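Local structure of putative drug/sodium antiporter (Escherichia coli, 4Z3N) at residues 180-183 with 184-187; 37-40 with 41-45; 357-360 with 361-364; 371-374 with 375-379. The protein probably acts as an antiporter of the MATE family, carrying compounds such as the genotoxin colibactin across the bacterial cell membrane. All coordinates share one frame; numbering follows the deposited sequence.

Followed from the N terminus, the chain meets contact 2 first, within helix 28-56, then contact 1 at the start of helix 181-204, contact 3 at the exit from helix 326-358, and contact 4 in helix 366-379. Each joins immediately successive residues, so none closes a long loop, and none encloses or crosses another. They nevertheless form two neighbourhoods. Contacts 1 and 2 pack on each other, tying helix 181-204 to helix 28-56 in the first MatE repeat of the sequence. Contacts 3 and 4 touch in the second, where two consecutive helices meet. The centres of contacts 1 and 4 lie about 37 Å apart, on opposite sides of the chain's centre.

Contact 1: 180-183 with 184-187; sequences KIMV and IMKA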
loop_
_atom_site.group_PDB
_atom_site.type_symbol
_atom_site.label_atom_id
_atom_site.label_comp_id
_atom_site.label_asym_id
_atom_site.label_seq_id
_atom_site.Cartn_x
_atom_site.Cartn_y
_atom_site.Cartn_z
ATOM N N LYS A 180 0.699 -6.072 -17.848
ATOM C CA LYS A 180 1.306 -4.981 -18.593
ATOM C C LYS A 180 1.628 -3.795 -17.678
ATOM O O LYS A 180 0.844 -2.855 -17.552
ATOM C CB LYS A 180 0.344 -4.550 -19.706
ATOM C CG LYS A 180 -0.153 -5.710 -20.578
ATOM C CD LYS A 180 1.013 -6.339 -21.362
ATOM C CE LYS A 180 0.679 -7.734 -21.897
ATOM N NZ LYS A 180 1.861 -8.430 -22.483
ATOM N N ILE A 181 2.846 -3.782 -17.152
ATOM C CA ILE A 181 3.187 -2.816 -16.122
ATOM C C ILE A 181 3.827 -1.572 -16.706
ATOM O O ILE A 181 3.888 -0.529 -16.061
ATOM C CB ILE A 181 4.141 -3.423 -15.085
ATOM C CG1 ILE A 181 3.627 -4.795 -14.636
ATOM C CG2 ILE A 181 4.362 -2.449 -13.910
ATOM C CD1 ILE A 181 2.189 -4.798 -14.198
ATOM N N MET A 182 4.264 -1.685 -17.952
ATOM C CA MET A 182 4.928 -0.595 -18.635
ATOM C C MET A 182 3.921 0.521 -18.857
ATOM O O MET A 182 4.256 1.701 -18.817
ATOM C CB MET A 182 5.524 -1.077 -19.957
ATOM C CG MET A 182 6.675 -2.043 -19.772
ATOM S SD MET A 182 8.081 -1.249 -18.980
ATOM C CE MET A 182 8.264 0.184 -20.056
ATOM N N VAL A 183 2.670 0.133 -19.065
ATOM C CA VAL A 183 1.603 1.103 -19.223
ATOM C C VAL A 183 1.385 1.824 -17.900
ATOM O O VAL A 183 1.115 3.024 -17.873
ATOM C CB VAL A 183 0.315 0.431 -19.695
ATOM C CG1 VAL A 183 -0.821 1.442 -19.776
ATOM C CG2 VAL A 183 0.565 -0.236 -21.042
ATOM N N ILE A 184 1.535 1.083 -16.806
ATOM C CA ILE A 184 1.433 1.650 -15.473
ATOM C C ILE A 184 2.644 2.543 -15.195
ATOM O O ILE A 184 2.502 3.622 -14.615
ATOM C CB ILE A 184 1.332 0.553 -14.399
ATOM C CG1 ILE A 184 0.004 -0.198 -14.533
ATOM C CG2 ILE A 184 1.467 1.147 -13.016
ATOM C CD1 ILE A 184 -0.183 -1.315 -13.530
ATOM N N MET A 185 3.826 2.118 -15.637
ATOM C CA MET A 185 5.027 2.900 -15.369
ATOM C C MET A 185 5.038 4.183 -16.187
ATOM O O MET A 185 5.493 5.217 -15.700
ATOM C CB MET A 185 6.307 2.111 -15.655
ATOM C CG MET A 185 7.567 2.892 -15.239
ATOM S SD MET A 185 9.125 2.354 -15.998
ATOM C CE MET A 185 8.709 2.495 -17.734
ATOM N N LYS A 186 4.544 4.101 -17.428
ATOM C CA LYS A 186 4.475 5.257 -18.323
ATOM C C LYS A 186 3.379 6.225 -17.883
ATOM O O LYS A 186 3.598 7.435 -17.858
ATOM C CB LYS A 186 4.249 4.814 -19.765
ATOM C CG LYS A 186 5.489 4.212 -20.421
ATOM C CD LYS A 186 5.168 3.655 -21.804
ATOM C CE LYS A 186 6.108 2.514 -22.200
ATOM N NZ LYS A 186 5.583 1.758 -23.385
ATOM N N ALA A 187 2.218 5.695 -17.513
ATOM C CA ALA A 187 1.176 6.519 -16.907
ATOM C C ALA A 187 1.730 7.277 -15.711
ATOM O O ALA A 187 1.501 8.479 -15.559
ATOM C CB ALA A 187 -0.006 5.674 -16.487
#
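Three backbone hydrogen bonds join residues 180-183 to 184-187: Met185 N to Ile181 O at 2.7 Å, Lys186 N to Met182 O at 2.8 Å and Ala187 N to Val183 O at 2.9 Å. Each spans four residues, and together they form early alpha-helical rungs of helix 181-204. Outside this ladder, Met182 and Met185 run side by side and point the same way, with the Met182 CE methyl meeting Met185 CE at 3.3 Å. Different routes bring the two methyls together. Met182 folds at both of its outer torsions, whereas Met185 leaves its backbone with CG anti to N (chi1 -174°) and bends only at its last torsion. Lys186 extends beyond CG, and its aliphatic CE passes 3.8 Å from Met182 CE. Around the helix from the methionines, Ile181 CD1 and Ile184 CD1 approach to 4.3 Å, another apolar contact. Ile184 also packs against Met172 and Phe175 of helix 162-177, while Val183 reaches Tyr227 and Thr231 of helix 209-232. The arrangement is that of an opening alpha-helical turn, here beginning helix 181-204 within the helical bundle of a MATE transporter.

Contact 2: 37-40 with 41-45; sequences LPMF and VGMLT
Met39 and Met43 meet through unlike parts of their chains: the CE methyl at the end of Met43 lies 3.3 Å from CG of Met39. Their conformations account for this. Met43 starts with CG anti to its carbonyl carbon (chi1 -75°) and then stays extended, reaching back along the helix. Met39 sends CG anti to its own N (chi1 -174°) and bends at chi2 and chi3; its CG and, farther off, its sulfur are the parts that face the Met43 methyl. Phe40 has the same first-torsion setting as Met39, and its ring reaches forward until CE2 stands 4.0 Å from CD1 of Leu44. Beneath these side chains, Val41 N bonds Leu37 O at 3.0 Å and Gly42 N bonds Pro38 O at 3.0 Å. Phe40 O receives Leu44 N at 3.0 Å together with a weak bond from Met43 N. Pro38 has no N-H to give to the preceding turn, and the helix is kinked there. About two turns beyond the proline, Thr45 OG1 donates to Gly42 O at 2.6 Å. Met39, Phe40 and Met43 pack on helix 286-322, at Thr311, Thr304 and Ala308 among others, while Pro38 and Val41 lean on Ile181 and Met185 of helix 181-204.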
loop_
_atom_site.group_PDB
_atom_site.type_symbol
_atom_site.label_atom_id
_atom_site.label_comp_id
_atom_site.label_asym_id
_atom_site.label_seq_id
_atom_site.Cartn_x
_atom_site.Cartn_y
_atom_site.Cartn_z
ATOM N N LEU A 37 10.050 -4.261 -11.536
ATOM C CA LEU A 37 10.907 -3.074 -11.666
ATOM C C LEU A 37 10.154 -1.848 -12.186
ATOM O O LEU A 37 10.304 -0.759 -11.633
ATOM C CB LEU A 37 12.115 -3.353 -12.555
ATOM C CG LEU A 37 13.326 -4.034 -11.900
ATOM C CD1 LEU A 37 14.534 -3.920 -12.810
ATOM C CD2 LEU A 37 13.642 -3.474 -10.509
ATOM N N PRO A 38 9.352 -2.016 -13.254
ATOM C CA PRO A 38 8.490 -0.923 -13.732
ATOM C C PRO A 38 7.573 -0.411 -12.641
ATOM O O PRO A 38 7.304 0.785 -12.568
ATOM C CB PRO A 38 7.667 -1.578 -14.844
ATOM C CG PRO A 38 8.507 -2.715 -15.312
ATOM C CD PRO A 38 9.268 -3.203 -14.119
ATOM N N MET A 39 7.093 -1.337 -11.813
ATOM C CA MET A 39 6.178 -1.032 -10.713
ATOM C C MET A 39 6.878 -0.202 -9.651
ATOM O O MET A 39 6.292 0.706 -9.067
ATOM C CB MET A 39 5.620 -2.315 -10.084
ATOM C CG MET A 39 4.552 -2.053 -9.036
ATOM S SD MET A 39 3.159 -1.050 -9.627
ATOM C CE MET A 39 2.297 -2.219 -10.673
ATOM N N PHE A 40 8.139 -0.528 -9.407
ATOM C CA PHE A 40 8.934 0.238 -8.480
ATOM C C PHE A 40 9.215 1.654 -9.015
ATOM O O PHE A 40 9.230 2.614 -8.243
ATOM C CB PHE A 40 10.239 -0.497 -8.165
ATOM C CG PHE A 40 11.066 0.169 -7.108
ATOM C CD1 PHE A 40 10.683 0.128 -5.775
ATOM C CD2 PHE A 40 12.226 0.854 -7.445
ATOM C CE1 PHE A 40 11.458 0.757 -4.782
ATOM C CE2 PHE A 40 13.002 1.495 -6.460
ATOM C CZ PHE A 40 12.618 1.438 -5.132
ATOM N N VAL A 41 9.427 1.798 -10.320
ATOM C CA VAL A 41 9.683 3.127 -10.875
ATOM C C VAL A 41 8.434 3.969 -10.679
ATOM O O VAL A 41 8.505 5.137 -10.290
ATOM C CB VAL A 41 10.069 3.097 -12.379
ATOM C CG1 VAL A 41 10.001 4.497 -12.973
ATOM C CG2 VAL A 41 11.465 2.508 -12.570
ATOM N N GLY A 42 7.286 3.347 -10.933
ATOM C CA GLY A 42 5.999 3.989 -10.729
ATOM C C GLY A 42 5.848 4.481 -9.304
ATOM O O GLY A 42 5.263 5.536 -9.055
ATOM N N MET A 43 6.390 3.717 -8.360
ATOM C CA MET A 43 6.249 4.065 -6.958
ATOM C C MET A 43 7.157 5.234 -6.619
ATOM O O MET A 43 6.806 6.063 -5.810
ATOM C CB MET A 43 6.542 2.861 -6.069
ATOM C CG MET A 43 5.421 1.835 -6.053
ATOM S SD MET A 43 5.832 0.307 -5.169
ATOM C CE MET A 43 4.775 -0.867 -6.013
ATOM N N LEU A 44 8.308 5.321 -7.263
ATOM C CA LEU A 44 9.173 6.461 -7.028
ATOM C C LEU A 44 8.524 7.756 -7.537
ATOM O O LEU A 44 8.641 8.789 -6.874
ATOM C CB LEU A 44 10.546 6.260 -7.671
ATOM C CG LEU A 44 11.503 5.251 -7.023
ATOM C CD1 LEU A 44 12.879 5.304 -7.683
ATOM C CD2 LEU A 44 11.621 5.474 -5.530
ATOM N N THR A 45 7.837 7.708 -8.685
ATOM C CA THR A 45 7.153 8.896 -9.208
ATOM C C THR A 45 6.260 9.532 -8.145
ATOM O O THR A 45 6.194 10.759 -8.029
ATOM C CB THR A 45 6.238 8.618 -10.446
ATOM O OG1 THR A 45 5.060 7.914 -10.037
ATOM C CG2 THR A 45 6.949 7.869 -11.551
#

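Contact 3: 357-360 with 361-364; sequences WMYP and LFTR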
loop_
_atom_site.group_PDB
_atom_site.type_symbol
_atom_site.label_atom_id
_atom_site.label_comp_id
_atom_site.label_asym_id
_atom_site.label_seq_id
_atom_site.Cartn_x
_atom_site.Cartn_y
_atom_site.Cartn_z
ATOM N N TRP A 357 24.865 8.330 12.503
ATOM C CA TRP A 357 25.276 9.562 11.848
ATOM C C TRP A 357 24.123 10.387 11.287
ATOM O O TRP A 357 24.205 11.612 11.215
ATOM C CB TRP A 357 26.270 9.229 10.741
ATOM C CG TRP A 357 27.501 8.625 11.316
ATOM C CD1 TRP A 357 28.372 9.219 12.186
ATOM C CD2 TRP A 357 27.998 7.298 11.094
ATOM N NE1 TRP A 357 29.387 8.348 12.511
ATOM C CE2 TRP A 357 29.186 7.165 11.847
ATOM C CE3 TRP A 357 27.570 6.221 10.318
ATOM C CZ2 TRP A 357 29.939 5.994 11.854
ATOM C CZ3 TRP A 357 28.320 5.065 10.323
ATOM C CH2 TRP A 357 29.488 4.957 11.091
ATOM N N MET A 358 23.062 9.706 10.869
ATOM C CA MET A 358 21.958 10.327 10.135
ATOM C C MET A 358 20.960 11.055 11.026
ATOM O O MET A 358 20.579 12.186 10.730
ATOM C CB MET A 358 21.235 9.260 9.306
ATOM C CG MET A 358 20.061 9.745 8.483
ATOM S SD MET A 358 19.481 8.406 7.410
ATOM C CE MET A 358 19.186 7.118 8.613
ATOM N N TYR A 359 20.527 10.411 12.106
ATOM C CA TYR A 359 19.455 10.976 12.925
ATOM C C TYR A 359 19.798 12.238 13.723
ATOM O O TYR A 359 18.937 13.111 13.866
ATOM C CB TYR A 359 18.888 9.903 13.844
ATOM C CG TYR A 359 17.981 9.017 13.041
ATOM C CD1 TYR A 359 16.803 9.518 12.511
ATOM C CD2 TYR A 359 18.343 7.703 12.738
ATOM C CE1 TYR A 359 15.985 8.725 11.742
ATOM C CE2 TYR A 359 17.535 6.900 11.972
ATOM C CZ TYR A 359 16.357 7.414 11.477
ATOM O OH TYR A 359 15.535 6.629 10.719
ATOM N N PRO A 360 21.026 12.327 14.270
ATOM C CA PRO A 360 21.469 13.570 14.914
ATOM C C PRO A 360 21.305 14.781 13.997
ATOM O O PRO A 360 21.010 15.867 14.477
ATOM C CB PRO A 360 22.934 13.297 15.208
ATOM C CG PRO A 360 22.986 11.805 15.419
ATOM C CD PRO A 360 22.016 11.243 14.426
ATOM N N LEU A 361 21.471 14.598 12.694
ATOM C CA LEU A 361 21.234 15.686 11.749
ATOM C C LEU A 361 19.771 16.123 11.683
ATOM O O LEU A 361 19.477 17.233 11.256
ATOM C CB LEU A 361 21.683 15.287 10.340
ATOM C CG LEU A 361 23.075 14.681 10.144
ATOM C CD1 LEU A 361 23.239 14.281 8.691
ATOM C CD2 LEU A 361 24.170 15.636 10.577
ATOM N N PHE A 362 18.853 15.233 12.033
ATOM C CA PHE A 362 17.422 15.527 11.923
ATOM C C PHE A 362 16.838 16.250 13.149
ATOM O O PHE A 362 15.770 16.874 13.077
ATOM C CB PHE A 362 16.654 14.227 11.642
ATOM C CG PHE A 362 16.848 13.704 10.239
ATOM C CD1 PHE A 362 17.546 14.451 9.301
ATOM C CD2 PHE A 362 16.321 12.476 9.854
ATOM C CE1 PHE A 362 17.726 13.988 8.005
ATOM C CE2 PHE A 362 16.491 12.005 8.552
ATOM C CZ PHE A 362 17.200 12.765 7.628
ATOM N N THR A 363 17.537 16.142 14.273
ATOM C CA THR A 363 17.067 16.698 15.527
ATOM C C THR A 363 18.241 17.025 16.420
ATOM O O THR A 363 19.264 16.341 16.380
ATOM C CB THR A 363 16.132 15.733 16.278
ATOM O OG1 THR A 363 15.931 16.215 17.615
ATOM C CG2 THR A 363 16.737 14.341 16.349
ATOM N N ARG A 364 18.094 18.077 17.222
ATOM C CA ARG A 364 19.093 18.416 18.230
ATOM C C ARG A 364 18.823 17.782 19.597
ATOM O O ARG A 364 19.716 17.748 20.439
ATOM C CB ARG A 364 19.193 19.930 18.381
ATOM C CG ARG A 364 19.920 20.608 17.237
ATOM C CD ARG A 364 20.251 22.064 17.578
ATOM N NE ARG A 364 20.778 22.781 16.421
ATOM C CZ ARG A 364 20.022 23.356 15.493
ATOM N NH1 ARG A 364 18.697 23.299 15.588
ATOM N NH2 ARG A 364 20.590 23.988 14.473
#
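Tyr359 O receives two backbone donors from the following residues: Phe362 N at 2.8 Å and, as a weak bond, Thr363 N at 3.4 Å. The stronger donor stands well above the carbonyl plane, 61° out of it, away from the lone-pair directions. Two further weak bonds, Leu361 N to Met358 O and Thr363 N to Pro360 O, span three residues, as the Phe362 bond does. This run of three-residue links leads from helix 326-358 toward the loop before helix 366-379, at the edge of the MATE fold. Next comes an ST turn, in which Thr363 OG1, placed anti to its own N (chi1 168°), bonds Val365 N; that rotation puts CG2 3.5 Å from Tyr359 O. The Phe362 ring has Met358 O over one face, 4.0 Å above the plane and displaced toward the rim. Its CE2 also approaches CG of Met358 at 4.2 Å. The side chains of Tyr359 and Phe362 cross obliquely, CD1 of the tyrosine coming 4.0 Å from CD2 of the phenylalanine. Leu361 turns back toward the preceding turn, its CG 3.4 Å from Trp357 O. Farther inward, the hydroxyl of Tyr359 is hydrogen-bonded to His351, and its ring packs on Ala372 of helix 366-379 and on Thr295 and Ile298 of helix 286-322.

Contact 4: 371-374 with 375-379; sequences YAVL and QTRIM. With OLC ((2R)-2,3-dihydroxypropyl (9Z)-octadec-9-enoate), chain B; OLC ((2R)-2,3-dihydroxypropyl (9Z)-octadec-9-enoate), chain D; OLC ((2R)-2,3-dihydroxypropyl (9Z)-octadec-9-enoate), chain C.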
loop_
_atom_site.group_PDB
_atom_site.type_symbol
_atom_site.label_atom_id
_atom_site.label_comp_id
_atom_site.label_asym_id
_atom_site.label_seq_id
_atom_site.Cartn_x
_atom_site.Cartn_y
_atom_site.Cartn_z
ATOM N N TYR A 371 16.667 7.411 20.640
ATOM C CA TYR A 371 15.550 6.495 20.525
ATOM C C TYR A 371 15.414 5.994 19.091
ATOM O O TYR A 371 15.126 4.817 18.854
ATOM C CB TYR A 371 14.263 7.175 20.964
ATOM C CG TYR A 371 13.946 7.013 22.424
ATOM C CD1 TYR A 371 14.118 5.797 23.061
ATOM C CD2 TYR A 371 13.455 8.084 23.171
ATOM C CE1 TYR A 371 13.816 5.648 24.410
ATOM C CE2 TYR A 371 13.142 7.944 24.519
ATOM C CZ TYR A 371 13.330 6.725 25.133
ATOM O OH TYR A 371 13.028 6.570 26.473
ATOM N N ALA A 372 15.624 6.897 18.138
ATOM C CA ALA A 372 15.502 6.552 16.736
ATOM C C ALA A 372 16.589 5.557 16.331
ATOM O O ALA A 372 16.361 4.690 15.480
ATOM C CB ALA A 372 15.565 7.795 15.882
ATOM N N VAL A 373 17.761 5.681 16.945
ATOM C CA VAL A 373 18.870 4.780 16.665
ATOM C C VAL A 373 18.653 3.429 17.348
ATOM O O VAL A 373 18.920 2.371 16.757
ATOM C CB VAL A 373 20.237 5.397 17.107
ATOM C CG1 VAL A 373 21.383 4.359 17.051
ATOM C CG2 VAL A 373 20.569 6.620 16.244
ATOM N N LEU A 374 18.147 3.460 18.578
ATOM C CA LEU A 374 17.886 2.218 19.324
ATOM C C LEU A 374 16.754 1.389 18.689
ATOM O O LEU A 374 16.798 0.160 18.700
ATOM C CB LEU A 374 17.565 2.532 20.797
ATOM C CG LEU A 374 17.299 1.306 21.672
ATOM C CD1 LEU A 374 18.495 0.404 21.771
ATOM C CD2 LEU A 374 16.828 1.710 23.063
ATOM N N GLN A 375 15.757 2.085 18.140
ATOM C CA GLN A 375 14.610 1.473 17.475
ATOM C C GLN A 375 15.064 0.756 16.207
ATOM O O GLN A 375 14.731 -0.420 15.960
ATOM C CB GLN A 375 13.561 2.537 17.125
ATOM C CG GLN A 375 12.350 1.997 16.406
ATOM C CD GLN A 375 11.419 3.062 15.853
ATOM O OE1 GLN A 375 10.418 3.412 16.481
ATOM N NE2 GLN A 375 11.719 3.552 14.652
ATOM N N THR A 376 15.838 1.484 15.406
ATOM C CA THR A 376 16.366 0.950 14.173
ATOM C C THR A 376 17.269 -0.246 14.454
ATOM O O THR A 376 17.158 -1.289 13.798
ATOM C CB THR A 376 17.135 2.014 13.395
ATOM O OG1 THR A 376 16.246 3.091 13.051
ATOM C CG2 THR A 376 17.747 1.406 12.116
ATOM N N ARG A 377 18.146 -0.109 15.444
ATOM C CA ARG A 377 19.088 -1.176 15.748
ATOM C C ARG A 377 18.372 -2.453 16.149
ATOM O O ARG A 377 18.801 -3.567 15.803
ATOM C CB ARG A 377 20.039 -0.759 16.861
ATOM C CG ARG A 377 21.046 0.304 16.469
ATOM C CD ARG A 377 22.278 0.123 17.296
ATOM N NE ARG A 377 23.367 0.985 16.869
ATOM C CZ ARG A 377 23.951 1.881 17.654
ATOM N NH1 ARG A 377 23.535 2.030 18.909
ATOM N NH2 ARG A 377 24.947 2.618 17.182
ATOM N N ILE A 378 17.297 -2.296 16.914
ATOM C CA ILE A 378 16.568 -3.463 17.385
ATOM C C ILE A 378 15.638 -4.034 16.314
ATOM O O ILE A 378 15.696 -5.216 16.027
ATOM C CB ILE A 378 15.778 -3.138 18.668
ATOM C CG1 ILE A 378 16.766 -2.781 19.795
ATOM C CG2 ILE A 378 14.869 -4.316 19.052
ATOM C CD1 ILE A 378 16.152 -2.638 21.175
ATOM N N MET A 379 14.821 -3.184 15.697
ATOM C CA MET A 379 13.743 -3.644 14.822
ATOM C C MET A 379 14.058 -3.787 13.327
ATOM O O MET A 379 13.295 -4.428 12.601
ATOM C CB MET A 379 12.546 -2.691 14.955
ATOM C CG MET A 379 11.985 -2.548 16.362
ATOM S SD MET A 379 10.649 -1.333 16.448
ATOM C CE MET A 379 9.326 -2.265 15.674
HETATM C C18 OLC B . 3.206 -3.471 6.147
HETATM C C10 OLC B . 9.620 -3.975 12.142
HETATM C C9 OLC B . 9.543 -2.702 11.703
HETATM C C17 OLC B . 4.436 -3.355 7.025
HETATM C C11 OLC B . 8.367 -4.774 12.447
HETATM C C8 OLC B . 10.572 -1.687 12.175
HETATM C C24 OLC B . 3.187 -3.527 17.222
HETATM C C16 OLC B . 4.233 -4.187 8.272
HETATM C C12 OLC B . 7.095 -3.975 12.196
HETATM C C7 OLC B . 10.383 -0.334 11.513
HETATM C C15 OLC B . 5.495 -4.183 9.125
HETATM C C13 OLC B . 6.058 -4.860 11.501
HETATM C C6 OLC B . 9.227 0.419 12.141
HETATM C C14 OLC B . 5.119 -4.081 10.598
HETATM C C5 OLC B . 9.307 0.369 13.652
HETATM C C4 OLC B . 7.935 0.645 14.249
HETATM C C3 OLC B . 6.882 -0.215 13.577
HETATM C C2 OLC B . 5.611 -0.299 14.401
HETATM C C21 OLC B . 3.975 -3.660 14.861
HETATM C C1 OLC B . 4.892 -1.611 14.116
HETATM C C22 OLC B . 2.970 -4.184 15.872
HETATM O O19 OLC B . 4.974 -2.163 13.027
HETATM O O25 OLC B . 1.935 -3.189 17.785
HETATM O O23 OLC B . 1.656 -3.901 15.428
HETATM O O20 OLC B . 4.244 -2.299 15.152
HETATM C C9 OLC D . 22.390 -5.357 15.135
HETATM C C8 OLC D . 22.801 -4.572 16.362
HETATM C C7 OLC D . 23.854 -3.533 16.012
HETATM C C6 OLC D . 24.239 -2.706 17.229
HETATM C C5 OLC D . 25.461 -1.851 16.937
HETATM C C4 OLC D . 25.986 -1.271 18.245
HETATM C C3 OLC D . 27.490 -1.455 18.395
HETATM C C2 OLC D . 27.982 -0.912 19.729
HETATM C C1 OLC D . 28.290 0.570 19.658
HETATM C C9 OLC C . 16.557 -10.925 13.859
HETATM C C8 OLC C . 16.184 -9.795 14.806
HETATM C C7 OLC C . 17.120 -9.764 15.996
HETATM C C6 OLC C . 17.396 -8.323 16.398
HETATM C C5 OLC C . 18.256 -8.311 17.647
HETATM C C4 OLC C . 18.766 -6.904 17.926
HETATM C C3 OLC C . 19.163 -6.754 19.391
HETATM C C2 OLC C . 20.229 -5.685 19.529
HETATM C C1 OLC C . 19.934 -4.801 20.724
#
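Leu374 lies alongside Ile378, one helical turn on, both pointing the same way, with their CD1 methyls 3.9 Å apart. Val373 bears on Arg377 in a similar manner: its CG1, anti to the backbone N (chi1 170°), sits over the centre of one guanidinium face, 3.6 Å from CZ. The opposite face is covered by C4 of the monoolein in chain D, 3.8 Å from Arg377 CZ, so that the flat cation is held between a valine methyl and a lipid chain. Gln375 is extended; its amide is held by two outside hydrogen bonds, NE2 with Thr295 and OE1 with Tyr277, which would fix the rotation of the group. Gln375 N bonds Tyr371 O at 2.9 Å. Ala372 O accepts twice from Thr376, from N at 3.2 Å and from OG1 at 2.9 Å. Arg377 N to Val373 O and Ile378 N to Leu374 O continue the ladder. Such regular four-residue bonding, with a threonine hydroxyl turned back to the backbone and lipid alongside, is characteristic of a transmembrane helix. Around it, Leu374 and Ile378 pack on Thr433 and Phe437 of helix 432-453, Gln375 touches Asp299 of helix 286-322, and Thr376 and Arg377 meet Ile352 and Pro356 of helix 326-358.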